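Local coordinates for protein EH1AB1 (Metagenome, PDB 6I8F) that hydrolyses ester bonds, as an enzyme of the alpha/beta-hydrolase fold, probably by way of a covalent acyl intermediate, at residues G70-P75 / F152-D157; R80-R85 / T112-C117; A121-C126 / A315-A320; V293-P296 / G301-S304. One frame throughout, in Å; residues are numbered along the deposited sequence.

The four contacts follow the alpha/beta-hydrolase framework across its central sheet. Interaction 1 lies at strand 66-73. Interaction 2 uses the neighbouring strand 78-85, and Phe72 packs on Phe81 where the two meet. Helix 114-124 carries both interaction 2 and interaction 3, with centres about 13 Å apart. Interaction 3 joins that helix to helix 310-327. Interaction 4, about 30 Å from interaction 1 between centres, touches interaction 3 through Tyr295 and Glu318. Along the chain the segments of 1 and 3 alternate, 2 lies within the span of 1, and 4 within that of 3. Strand 290-296, outermost in this chain's sheet, pairs antiparallel with the second subunit, so the sheet continues there.

Interaction 1 (G70-P75 / F152-D157); sequences GGFAGP and FRHIRD
Phe72 and His154 are brought together by two different first torsions. Phe72 has CG between its backbone N and carbonyl carbon, the crowded position (chi1 56°), and this carries the ring off the strand toward the helix. In His154, CG lies anti to the backbone N (chi1 180°), which stretches the imidazole out from the helix to meet it. The two side chains run past each other in opposite directions. Their rings form an offset stack, with centroids 4.0 Å apart and planes only 15° from parallel.

His154 CD2 sits over the centre of the Phe72 ring, 3.4 Å from Phe72 CG. Seen from the imidazole, Phe72 CG lies over one face but toward the rim. The offset carries the overlap beyond the rings themselves. His154 NE2 comes 3.5 Å from Phe72 CB. At the other end His154 CB lies over the same phenyl face, 4.3 Å from its centroid, as a CH-pi contact.

Phe72 belongs to edge strand 66-73 and pairs with Ile79 of the next strand. His154 belongs to helix 143-157, and Ala151 of that helix also touches Phe72. The stack therefore ties the sheet edge to helix 143-157.

The link between the segments rests on dispersion and ring electrostatics. The stack does not need a charge, and a protonated imidazole would probably still be accepted by the phenyl face, as a neighbour of cation-pi character.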
loop_
_atom_site.group_PDB
_atom_site.type_symbol
_atom_site.label_atom_id
_atom_site.label_comp_id
_atom_site.label_asym_id
_atom_site.label_seq_id
_atom_site.Cartn_x
_atom_site.Cartn_y
_atom_site.Cartn_z
ATOM N N GLY A 70 5.153 -29.745 10.139
ATOM C CA GLY A 70 4.208 -30.661 10.738
ATOM C C GLY A 70 2.971 -30.801 9.874
ATOM O O GLY A 70 2.937 -30.316 8.726
ATOM N N GLY A 71 1.958 -31.461 10.437
ATOM C CA GLY A 71 0.653 -31.634 9.806
ATOM C C GLY A 71 -0.434 -31.723 10.857
ATOM O O GLY A 71 -0.140 -31.895 12.027
ATOM N N PHE A 72 -1.691 -31.569 10.437
ATOM C CA PHE A 72 -2.838 -31.816 11.292
ATOM C C PHE A 72 -3.948 -32.422 10.429
ATOM O O PHE A 72 -3.862 -32.407 9.209
ATOM C CB PHE A 72 -3.287 -30.531 11.990
ATOM C CG PHE A 72 -3.590 -29.410 11.033
ATOM C CD1 PHE A 72 -4.819 -29.334 10.398
ATOM C CD2 PHE A 72 -2.631 -28.455 10.741
ATOM C CE1 PHE A 72 -5.087 -28.318 9.498
ATOM C CE2 PHE A 72 -2.904 -27.434 9.845
ATOM C CZ PHE A 72 -4.125 -27.381 9.212
ATOM N N ALA A 73 -4.980 -32.961 11.087
ATOM C CA ALA A 73 -6.073 -33.643 10.405
ATOM C C ALA A 73 -6.951 -32.602 9.714
ATOM O O ALA A 73 -7.534 -31.760 10.369
ATOM C CB ALA A 73 -6.867 -34.457 11.396
ATOM N N GLY A 74 -7.005 -32.654 8.386
ATOM C CA GLY A 74 -7.923 -31.830 7.622
ATOM C C GLY A 74 -9.256 -32.547 7.445
ATOM O O GLY A 74 -9.449 -33.618 8.016
ATOM N N PRO A 75 -10.189 -32.006 6.626
ATOM C CA PRO A 75 -11.495 -32.637 6.421
ATOM C C PRO A 75 -11.411 -34.072 5.872
ATOM O O PRO A 75 -12.181 -34.918 6.279
ATOM C CB PRO A 75 -12.203 -31.741 5.390
ATOM C CG PRO A 75 -11.462 -30.422 5.449
ATOM C CD PRO A 75 -10.044 -30.764 5.853
ATOM N N PHE A 152 -7.165 -22.519 8.190
ATOM C CA PHE A 152 -7.356 -21.264 8.914
ATOM C C PHE A 152 -8.126 -21.500 10.220
ATOM O O PHE A 152 -7.728 -21.010 11.285
ATOM C CB PHE A 152 -8.072 -20.204 8.076
ATOM C CG PHE A 152 -8.446 -19.013 8.916
ATOM C CD1 PHE A 152 -7.471 -18.134 9.354
ATOM C CD2 PHE A 152 -9.741 -18.846 9.375
ATOM C CE1 PHE A 152 -7.794 -17.087 10.206
ATOM C CE2 PHE A 152 -10.065 -17.792 10.218
ATOM C CZ PHE A 152 -9.092 -16.910 10.625
ATOM N N ARG A 153 -9.241 -22.234 10.142
ATOM C CA ARG A 153 -10.060 -22.515 11.345
ATOM C C ARG A 153 -9.192 -23.246 12.385
ATOM O O ARG A 153 -9.223 -22.926 13.553
ATOM C CB ARG A 153 -11.305 -23.333 10.986
ATOM C CG ARG A 153 -12.376 -22.589 10.203
ATOM C CD ARG A 153 -13.629 -23.432 10.013
ATOM N NE ARG A 153 -14.733 -22.686 9.412
ATOM C CZ ARG A 153 -15.666 -23.199 8.597
ATOM N NH1 ARG A 153 -15.566 -24.447 8.163
ATOM N NH2 ARG A 153 -16.689 -22.452 8.208
ATOM N N HIS A 154 -8.395 -24.222 11.941
ATOM C CA HIS A 154 -7.581 -25.041 12.852
ATOM C C HIS A 154 -6.502 -24.194 13.551
ATOM O O HIS A 154 -6.288 -24.307 14.764
ATOM C CB HIS A 154 -6.955 -26.214 12.099
ATOM C CG HIS A 154 -6.113 -27.081 12.972
ATOM N ND1 HIS A 154 -6.661 -28.052 13.795
ATOM C CD2 HIS A 154 -4.780 -27.099 13.191
ATOM C CE1 HIS A 154 -5.694 -28.652 14.463
ATOM N NE2 HIS A 154 -4.526 -28.086 14.107
ATOM N N ILE A 155 -5.792 -23.367 12.780
ATOM C CA ILE A 155 -4.751 -22.485 13.358
ATOM C C ILE A 155 -5.402 -21.416 14.250
ATOM O O ILE A 155 -4.900 -21.148 15.345
ATOM C CB ILE A 155 -3.861 -21.903 12.251
ATOM C CG1 ILE A 155 -3.051 -23.033 11.604
ATOM C CG2 ILE A 155 -2.983 -20.787 12.804
ATOM C CD1 ILE A 155 -2.565 -22.751 10.203
ATOM N N ARG A 156 -6.527 -20.842 13.804
ATOM C CA ARG A 156 -7.289 -19.862 14.604
ATOM C C ARG A 156 -7.661 -20.483 15.958
ATOM O O ARG A 156 -7.496 -19.866 16.997
ATOM C CB ARG A 156 -8.538 -19.391 13.847
ATOM C CG ARG A 156 -9.446 -18.434 14.613
ATOM C CD ARG A 156 -10.896 -18.449 14.136
ATOM N NE ARG A 156 -11.551 -19.751 14.236
ATOM C CZ ARG A 156 -12.545 -20.177 13.453
ATOM N NH1 ARG A 156 -13.081 -19.384 12.540
ATOM N NH2 ARG A 156 -12.995 -21.412 13.582
ATOM N N ASP A 157 -8.179 -21.713 15.936
ATOM C CA ASP A 157 -8.719 -22.326 17.136
ATOM C C ASP A 157 -7.589 -22.846 18.031
ATOM O O ASP A 157 -7.824 -23.134 19.182
ATOM C CB ASP A 157 -9.733 -23.414 16.774
ATOM C CG ASP A 157 -10.978 -22.854 16.114
ATOM O OD1 ASP A 157 -11.229 -21.640 16.250
ATOM O OD2 ASP A 157 -11.673 -23.629 15.453
#

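Interaction 2 (R80-R85 / T112-C117); sequences RFRRYR and THDSTC
Tyr84 and Arg82 stand on the same side of extended strand 78-85, facing the first turn of helix 114-124. The backbones draw nearer along the strand: CA of Arg82 is 8.9 Å from CA of Asp114, and CA of Tyr84 is 7.4 Å from CA of Cys117. His113 is the N-cap residue of the helix.

Asp114 OD1 takes two donors from opposite faces of the carboxylate plane. Tyr84 OH gives it a short bond of 2.7 Å from the anti side, tilted out of plane. Arg82 NH1 forms a salt bridge to the same oxygen at 3.2 Å, from well above the carboxylate. The guanidinium and carboxylate planes are 76° apart. Glu111 is the stronger partner of Arg82, and Arg118 takes Asp114 OD2.

Cys117 CB covers one face of the Tyr84 ring, 3.5 Å from CE1, and its sulfur lies obliquely to that ring. A phenylalanine in place of Tyr84 would keep this cover but would probably leave Asp114 OD1 without its shorter bond and its carboxylate freer to shift.

The Asp114 bonds and the Cys117 contact join helix 114-124 to strand 78-85, and the helix packs against the central sheet as helices do in the alpha/beta-hydrolase fold.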
loop_
_atom_site.group_PDB
_atom_site.type_symbol
_atom_site.label_atom_id
_atom_site.label_comp_id
_atom_site.label_asym_id
_atom_site.label_seq_id
_atom_site.Cartn_x
_atom_site.Cartn_y
_atom_site.Cartn_z
ATOM N N ARG A 80 -0.376 -30.567 5.631
ATOM C CA ARG A 80 0.949 -30.262 6.079
ATOM C C ARG A 80 1.135 -28.742 6.061
ATOM O O ARG A 80 0.550 -28.027 5.242
ATOM C CB ARG A 80 1.961 -30.990 5.194
ATOM C CG ARG A 80 1.962 -32.500 5.399
ATOM C CD ARG A 80 2.844 -33.200 4.383
ATOM N NE ARG A 80 2.378 -32.960 3.021
ATOM C CZ ARG A 80 3.023 -33.328 1.918
ATOM N NH1 ARG A 80 4.167 -33.988 2.003
ATOM N NH2 ARG A 80 2.519 -33.038 0.731
ATOM N N PHE A 81 1.980 -28.259 6.967
ATOM C CA PHE A 81 2.306 -26.845 7.034
ATOM C C PHE A 81 3.812 -26.689 7.259
ATOM O O PHE A 81 4.500 -27.620 7.716
ATOM C CB PHE A 81 1.506 -26.170 8.146
ATOM C CG PHE A 81 1.759 -26.758 9.509
ATOM C CD1 PHE A 81 2.875 -26.380 10.242
ATOM C CD2 PHE A 81 0.907 -27.714 10.039
ATOM C CE1 PHE A 81 3.125 -26.942 11.487
ATOM C CE2 PHE A 81 1.149 -28.261 11.291
ATOM C CZ PHE A 81 2.265 -27.881 12.011
ATOM N N ARG A 82 4.308 -25.488 6.951
ATOM C CA ARG A 82 5.652 -25.104 7.313
ATOM C C ARG A 82 5.598 -23.707 7.940
ATOM O O ARG A 82 5.033 -22.788 7.361
ATOM C CB ARG A 82 6.562 -25.194 6.091
ATOM C CG ARG A 82 7.971 -24.682 6.351
ATOM C CD ARG A 82 8.877 -24.957 5.182
ATOM N NE ARG A 82 9.010 -26.377 4.910
ATOM C CZ ARG A 82 9.451 -26.871 3.758
ATOM N NH1 ARG A 82 9.945 -26.062 2.837
ATOM N NH2 ARG A 82 9.369 -28.168 3.519
ATOM N N ARG A 83 6.125 -23.590 9.157
ATOM C CA ARG A 83 6.145 -22.337 9.896
ATOM C C ARG A 83 7.526 -21.704 9.745
ATOM O O ARG A 83 8.551 -22.396 9.840
ATOM C CB ARG A 83 5.856 -22.526 11.389
ATOM C CG ARG A 83 4.655 -23.409 11.678
ATOM C CD ARG A 83 4.123 -23.187 13.077
ATOM N NE ARG A 83 4.990 -23.764 14.084
ATOM C CZ ARG A 83 5.187 -23.264 15.298
ATOM N NH1 ARG A 83 4.913 -21.994 15.559
ATOM N NH2 ARG A 83 5.675 -24.042 16.245
ATOM N N TYR A 84 7.521 -20.392 9.498
ATOM C CA TYR A 84 8.722 -19.611 9.383
ATOM C C TYR A 84 8.717 -18.522 10.462
ATOM O O TYR A 84 7.800 -17.694 10.510
ATOM C CB TYR A 84 8.796 -18.958 8.007
ATOM C CG TYR A 84 8.663 -19.880 6.825
ATOM C CD1 TYR A 84 7.418 -20.235 6.316
ATOM C CD2 TYR A 84 9.787 -20.339 6.160
ATOM C CE1 TYR A 84 7.299 -21.042 5.193
ATOM C CE2 TYR A 84 9.683 -21.148 5.041
ATOM C CZ TYR A 84 8.437 -21.492 4.546
ATOM O OH TYR A 84 8.350 -22.282 3.432
ATOM N N ARG A 85 9.729 -18.550 11.330
ATOM C CA ARG A 85 9.894 -17.552 12.372
ATOM C C ARG A 85 10.842 -16.485 11.840
ATOM O O ARG A 85 11.942 -16.814 11.395
ATOM C CB ARG A 85 10.410 -18.218 13.649
ATOM C CG ARG A 85 10.581 -17.264 14.821
ATOM C CD ARG A 85 10.689 -17.995 16.144
ATOM N NE ARG A 85 10.598 -17.030 17.213
ATOM C CZ ARG A 85 9.483 -16.662 17.841
ATOM N NH1 ARG A 85 8.371 -17.375 17.756
ATOM N NH2 ARG A 85 9.516 -15.567 18.580
ATOM N N THR A 112 7.768 -24.596 -3.593
ATOM C CA THR A 112 7.771 -23.674 -4.749
ATOM C C THR A 112 7.733 -22.211 -4.277
ATOM O O THR A 112 8.110 -21.315 -5.028
ATOM C CB THR A 112 6.613 -23.987 -5.708
ATOM O OG1 THR A 112 5.377 -23.899 -4.994
ATOM C CG2 THR A 112 6.722 -25.361 -6.337
ATOM N N HIS A 113 7.263 -21.976 -3.047
ATOM C CA HIS A 113 7.062 -20.623 -2.504
ATOM C C HIS A 113 7.855 -20.417 -1.203
ATOM O O HIS A 113 7.620 -19.462 -0.485
ATOM C CB HIS A 113 5.561 -20.382 -2.290
ATOM C CG HIS A 113 4.801 -20.199 -3.566
ATOM N ND1 HIS A 113 4.637 -21.230 -4.491
ATOM C CD2 HIS A 113 4.170 -19.115 -4.073
ATOM C CE1 HIS A 113 3.927 -20.779 -5.509
ATOM N NE2 HIS A 113 3.627 -19.476 -5.275
ATOM N N ASP A 114 8.816 -21.305 -0.930
ATOM C CA ASP A 114 9.593 -21.330 0.323
ATOM C C ASP A 114 10.438 -20.055 0.496
ATOM O O ASP A 114 10.407 -19.436 1.559
ATOM C CB ASP A 114 10.470 -22.582 0.369
ATOM C CG ASP A 114 11.357 -22.642 1.596
ATOM O OD1 ASP A 114 10.831 -22.978 2.673
ATOM O OD2 ASP A 114 12.558 -22.317 1.466
ATOM N N SER A 115 11.203 -19.673 -0.533
ATOM C CA SER A 115 12.053 -18.469 -0.470
ATOM C C SER A 115 11.199 -17.204 -0.268
ATOM O O SER A 115 11.616 -16.269 0.445
ATOM C CB SER A 115 12.938 -18.330 -1.696
ATOM O OG SER A 115 13.902 -19.385 -1.768
ATOM N N THR A 116 10.026 -17.181 -0.910
ATOM C CA THR A 116 9.075 -16.092 -0.833
ATOM C C THR A 116 8.506 -15.977 0.584
ATOM O O THR A 116 8.391 -14.871 1.116
ATOM C CB THR A 116 7.951 -16.264 -1.859
ATOM O OG1 THR A 116 8.568 -16.246 -3.149
ATOM C CG2 THR A 116 6.880 -15.200 -1.741
ATOM N N CYS A 117 8.113 -17.106 1.179
ATOM C CA CYS A 117 7.572 -17.099 2.531
ATOM C C CYS A 117 8.638 -16.665 3.542
ATOM O O CYS A 117 8.324 -15.919 4.466
ATOM C CB CYS A 117 7.008 -18.450 2.926
ATOM S SG CYS A 117 5.412 -18.769 2.132
#

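Interaction 3 (A121-C126 / A315-A320); sequences ANKSRC and ANDEAA
Asp317 OD1 is touched by the methylenes of Lys123 and bridged by Arg119 in a salt bridge. The contact is helix-to-helix packing within the alpha/beta-hydrolase fold, between the end of helix 114-124 and helix 310-327.

Lys123 is bent at chi2 (-75°), and this lays its methylenes at a slant across the acid. Both CG and CE of Lys123 come 3.3 Å from Asp317 OD1. The amine passes on to the other oxygen, where Lys123 NZ and Asp317 OD2 make a long salt bridge of 3.8 Å. One water links the same two atoms through weak bonds. Arg119 is the firmer charge partner of Asp317.

Ala320 lets the backbones come close, with its CA 4.3 Å from the CA of Ser124. Ala320 CB is pressed tightly against Lys123 CB, at 3.5 Å. Thr329 of the second subunit packs on Lys123, so the contact lies beside the dimer interface.

Ser124 CB lies 3.4 Å from Ala320 O. The serine hydroxyl bonds Leu120 O and also closes an ST turn at the helix end, where Ser124 OG accepts from Cys126 N at 2.9 Å.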
loop_
_atom_site.group_PDB
_atom_site.type_symbol
_atom_site.label_atom_id
_atom_site.label_comp_id
_atom_site.label_asym_id
_atom_site.label_seq_id
_atom_site.Cartn_x
_atom_site.Cartn_y
_atom_site.Cartn_z
ATOM N N ALA A 121 8.307 -13.362 5.946
ATOM C CA ALA A 121 8.445 -13.447 7.409
ATOM C C ALA A 121 9.450 -12.397 7.900
ATOM O O ALA A 121 9.124 -11.590 8.770
ATOM C CB ALA A 121 8.833 -14.840 7.830
ATOM N N ASN A 122 10.651 -12.400 7.321
ATOM C CA ASN A 122 11.740 -11.522 7.749
ATOM C C ASN A 122 11.340 -10.043 7.611
ATOM O O ASN A 122 11.587 -9.256 8.512
ATOM C CB ASN A 122 13.033 -11.822 6.990
ATOM C CG ASN A 122 13.700 -13.098 7.448
ATOM O OD1 ASN A 122 13.375 -13.625 8.506
ATOM N ND2 ASN A 122 14.646 -13.602 6.670
ATOM N N LYS A 123 10.694 -9.693 6.497
ATOM C CA LYS A 123 10.395 -8.311 6.155
ATOM C C LYS A 123 9.195 -7.811 6.968
ATOM O O LYS A 123 9.158 -6.655 7.351
ATOM C CB LYS A 123 10.109 -8.186 4.659
ATOM C CG LYS A 123 11.308 -8.432 3.761
ATOM C CD LYS A 123 12.292 -7.293 3.746
ATOM C CE LYS A 123 13.546 -7.646 2.979
ATOM N NZ LYS A 123 14.457 -6.482 2.905
ATOM N N SER A 124 8.230 -8.698 7.238
ATOM C CA SER A 124 7.030 -8.335 7.961
ATOM C C SER A 124 7.241 -8.379 9.478
ATOM O O SER A 124 6.494 -7.734 10.201
ATOM C CB SER A 124 5.888 -9.219 7.572
ATOM O OG SER A 124 6.089 -10.527 8.080
ATOM N N ARG A 125 8.219 -9.171 9.940
ATOM C CA ARG A 125 8.401 -9.509 11.362
ATOM C C ARG A 125 7.193 -10.311 11.855
ATOM O O ARG A 125 6.908 -10.346 13.063
ATOM C CB ARG A 125 8.598 -8.262 12.231
ATOM C CG ARG A 125 9.709 -7.328 11.768
ATOM C CD ARG A 125 9.927 -6.220 12.792
ATOM N NE ARG A 125 10.862 -5.193 12.353
ATOM C CZ ARG A 125 11.079 -4.025 12.962
ATOM N NH1 ARG A 125 10.193 -3.506 13.801
ATOM N NH2 ARG A 125 12.201 -3.376 12.713
ATOM N N CYS A 126 6.489 -10.955 10.917
ATOM C CA CYS A 126 5.366 -11.828 11.213
ATOM C C CYS A 126 5.775 -13.279 10.947
ATOM O O CYS A 126 6.518 -13.540 10.017
ATOM C CB CYS A 126 4.157 -11.497 10.347
ATOM S SG CYS A 126 3.442 -9.866 10.675
ATOM N N ALA A 315 7.883 -6.343 -4.554
ATOM C CA ALA A 315 6.491 -6.678 -4.242
ATOM C C ALA A 315 6.396 -7.467 -2.930
ATOM O O ALA A 315 5.493 -7.193 -2.115
ATOM C CB ALA A 315 5.850 -7.441 -5.365
ATOM N N ASN A 316 7.289 -8.450 -2.759
ATOM C CA ASN A 316 7.452 -9.197 -1.501
ATOM C C ASN A 316 7.564 -8.200 -0.340
ATOM O O ASN A 316 6.791 -8.248 0.626
ATOM C CB ASN A 316 8.688 -10.109 -1.493
ATOM C CG ASN A 316 8.631 -11.319 -2.412
ATOM O OD1 ASN A 316 9.656 -11.991 -2.597
ATOM N ND2 ASN A 316 7.470 -11.618 -2.984
ATOM N N ASP A 317 8.540 -7.291 -0.454
ATOM C CA ASP A 317 8.861 -6.338 0.613
ATOM C C ASP A 317 7.665 -5.409 0.887
ATOM O O ASP A 317 7.385 -5.083 2.044
ATOM C CB ASP A 317 10.140 -5.567 0.275
ATOM C CG ASP A 317 11.365 -6.468 0.217
ATOM O OD1 ASP A 317 11.239 -7.669 0.577
ATOM O OD2 ASP A 317 12.432 -5.988 -0.215
ATOM N N GLU A 318 6.965 -4.965 -0.168
ATOM C CA GLU A 318 5.806 -4.078 0.014
ATOM C C GLU A 318 4.657 -4.812 0.733
ATOM O O GLU A 318 4.050 -4.280 1.652
ATOM C CB GLU A 318 5.315 -3.503 -1.315
ATOM C CG GLU A 318 4.128 -2.592 -1.122
ATOM C CD GLU A 318 3.681 -1.775 -2.319
ATOM O OE1 GLU A 318 4.243 -1.946 -3.431
ATOM O OE2 GLU A 318 2.750 -0.985 -2.129
ATOM N N ALA A 319 4.335 -6.025 0.291
ATOM C CA ALA A 319 3.266 -6.814 0.913
ATOM C C ALA A 319 3.577 -7.030 2.403
ATOM O O ALA A 319 2.739 -6.783 3.280
ATOM C CB ALA A 319 3.117 -8.124 0.183
ATOM N N ALA A 320 4.809 -7.464 2.673
ATOM C CA ALA A 320 5.303 -7.703 4.029
ATOM C C ALA A 320 5.217 -6.413 4.860
ATOM O O ALA A 320 4.789 -6.438 6.006
ATOM C CB ALA A 320 6.724 -8.225 3.966
HETATM O O HOH W 1 13.262 -3.549 1.960
#

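Interaction 4 (V293-P296 / G301-S304); sequences VNYP and GFFS
Tyr295 on strand 290-296, the outermost strand of this chain's sheet, faces Phe302 in the loop 301-304, with their CA atoms 9.7 Å apart, so the side chains alone span the gap. Ser304 N bonds back to Gly301 O at 3.1 Å, which holds the loop in a compact turn.

Phe302 reaches across with the far end of its ring. Its CG sits between the backbone N and the carbonyl carbon (chi1 81°), which sends the phenyl group out toward the strand. Phe302 CZ touches Tyr295 CB at 3.6 Å and Tyr295 CG at 3.7 Å. Beside it, Phe302 CE2 lies 3.8 Å from Tyr295 CD2. The side chains cross at about a right angle. The rings meet obliquely, with planes at 40° and centroids 5.4 Å apart.

The loop follows His300, which with Ser175 and Asp270 fits the catalytic triad of an alpha/beta hydrolase, though this assignment is inferred. Phe302 lies near that site without touching it. It also packs on Leu265 and Ala267 of the neighbouring strand and on Ala315 of helix 310-327.

The tyrosine hydroxyl extends past the phenyl group to Glu318 of the same helix. Replacing Tyr295 by an alanine would keep CB against Phe302 CZ, but would probably open a gap beside Phe302 CE2 and leave Glu318 OE1 without its hydroxyl partner. On the outer side, Val293 and Asn294 pair in an antiparallel ladder with a strand of the second subunit, and the sheet continues across the dimer.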
loop_
_atom_site.group_PDB
_atom_site.type_symbol
_atom_site.label_atom_id
_atom_site.label_comp_id
_atom_site.label_asym_id
_atom_site.label_seq_id
_atom_site.Cartn_x
_atom_site.Cartn_y
_atom_site.Cartn_z
ATOM N N VAL A 293 -2.278 -1.913 -4.955
ATOM C CA VAL A 293 -1.088 -1.527 -5.712
ATOM C C VAL A 293 -1.055 -2.295 -7.033
ATOM O O VAL A 293 -1.358 -3.487 -7.067
ATOM C CB VAL A 293 0.217 -1.739 -4.919
ATOM C CG1 VAL A 293 0.390 -3.173 -4.449
ATOM C CG2 VAL A 293 1.425 -1.293 -5.734
ATOM N N ASN A 294 -0.658 -1.576 -8.093
ATOM C CA ASN A 294 -0.419 -2.132 -9.395
ATOM C C ASN A 294 1.074 -2.015 -9.701
ATOM O O ASN A 294 1.657 -0.936 -9.538
ATOM C CB ASN A 294 -1.258 -1.464 -10.489
ATOM C CG ASN A 294 -1.037 -2.102 -11.846
ATOM O OD1 ASN A 294 -0.547 -1.456 -12.768
ATOM N ND2 ASN A 294 -1.340 -3.379 -11.968
ATOM N N TYR A 295 1.672 -3.140 -10.121
ATOM C CA TYR A 295 3.073 -3.203 -10.554
ATOM C C TYR A 295 3.090 -3.216 -12.085
ATOM O O TYR A 295 2.926 -4.269 -12.691
ATOM C CB TYR A 295 3.797 -4.419 -9.956
ATOM C CG TYR A 295 4.364 -4.177 -8.578
ATOM C CD1 TYR A 295 3.531 -3.938 -7.496
ATOM C CD2 TYR A 295 5.733 -4.145 -8.349
ATOM C CE1 TYR A 295 4.038 -3.674 -6.229
ATOM C CE2 TYR A 295 6.257 -3.892 -7.087
ATOM C CZ TYR A 295 5.401 -3.653 -6.023
ATOM O OH TYR A 295 5.885 -3.376 -4.780
ATOM N N PRO A 296 3.257 -2.054 -12.761
ATOM C CA PRO A 296 3.231 -2.023 -14.222
ATOM C C PRO A 296 4.448 -2.758 -14.805
ATOM O O PRO A 296 5.496 -2.860 -14.158
ATOM C CB PRO A 296 3.255 -0.529 -14.578
ATOM C CG PRO A 296 3.864 0.142 -13.354
ATOM C CD PRO A 296 3.484 -0.725 -12.170
ATOM N N GLY A 301 2.770 -14.095 -11.791
ATOM C CA GLY A 301 3.782 -15.011 -11.249
ATOM C C GLY A 301 4.992 -14.303 -10.666
ATOM O O GLY A 301 5.781 -14.937 -9.977
ATOM N N PHE A 302 5.150 -12.993 -10.920
ATOM C CA PHE A 302 6.408 -12.290 -10.622
ATOM C C PHE A 302 6.739 -12.305 -9.117
ATOM O O PHE A 302 7.889 -12.160 -8.754
ATOM C CB PHE A 302 6.383 -10.861 -11.172
ATOM C CG PHE A 302 5.671 -9.819 -10.341
ATOM C CD1 PHE A 302 4.290 -9.692 -10.368
ATOM C CD2 PHE A 302 6.395 -8.912 -9.582
ATOM C CE1 PHE A 302 3.650 -8.711 -9.620
ATOM C CE2 PHE A 302 5.755 -7.934 -8.834
ATOM C CZ PHE A 302 4.382 -7.827 -8.864
ATOM N N PHE A 303 5.722 -12.468 -8.260
ATOM C CA PHE A 303 5.846 -12.409 -6.788
ATOM C C PHE A 303 6.753 -13.539 -6.296
ATOM O O PHE A 303 7.400 -13.409 -5.261
ATOM C CB PHE A 303 4.462 -12.494 -6.126
ATOM C CG PHE A 303 4.370 -12.103 -4.667
ATOM C CD1 PHE A 303 4.197 -13.067 -3.687
ATOM C CD2 PHE A 303 4.373 -10.773 -4.280
ATOM C CE1 PHE A 303 4.072 -12.716 -2.349
ATOM C CE2 PHE A 303 4.232 -10.417 -2.945
ATOM C CZ PHE A 303 4.087 -11.390 -1.979
ATOM N N SER A 304 6.781 -14.653 -7.033
ATOM C CA SER A 304 7.599 -15.781 -6.638
ATOM C C SER A 304 8.651 -16.138 -7.696
ATOM O O SER A 304 9.436 -17.024 -7.444
ATOM C CB SER A 304 6.745 -16.967 -6.285
ATOM O OG SER A 304 5.983 -17.376 -7.400
#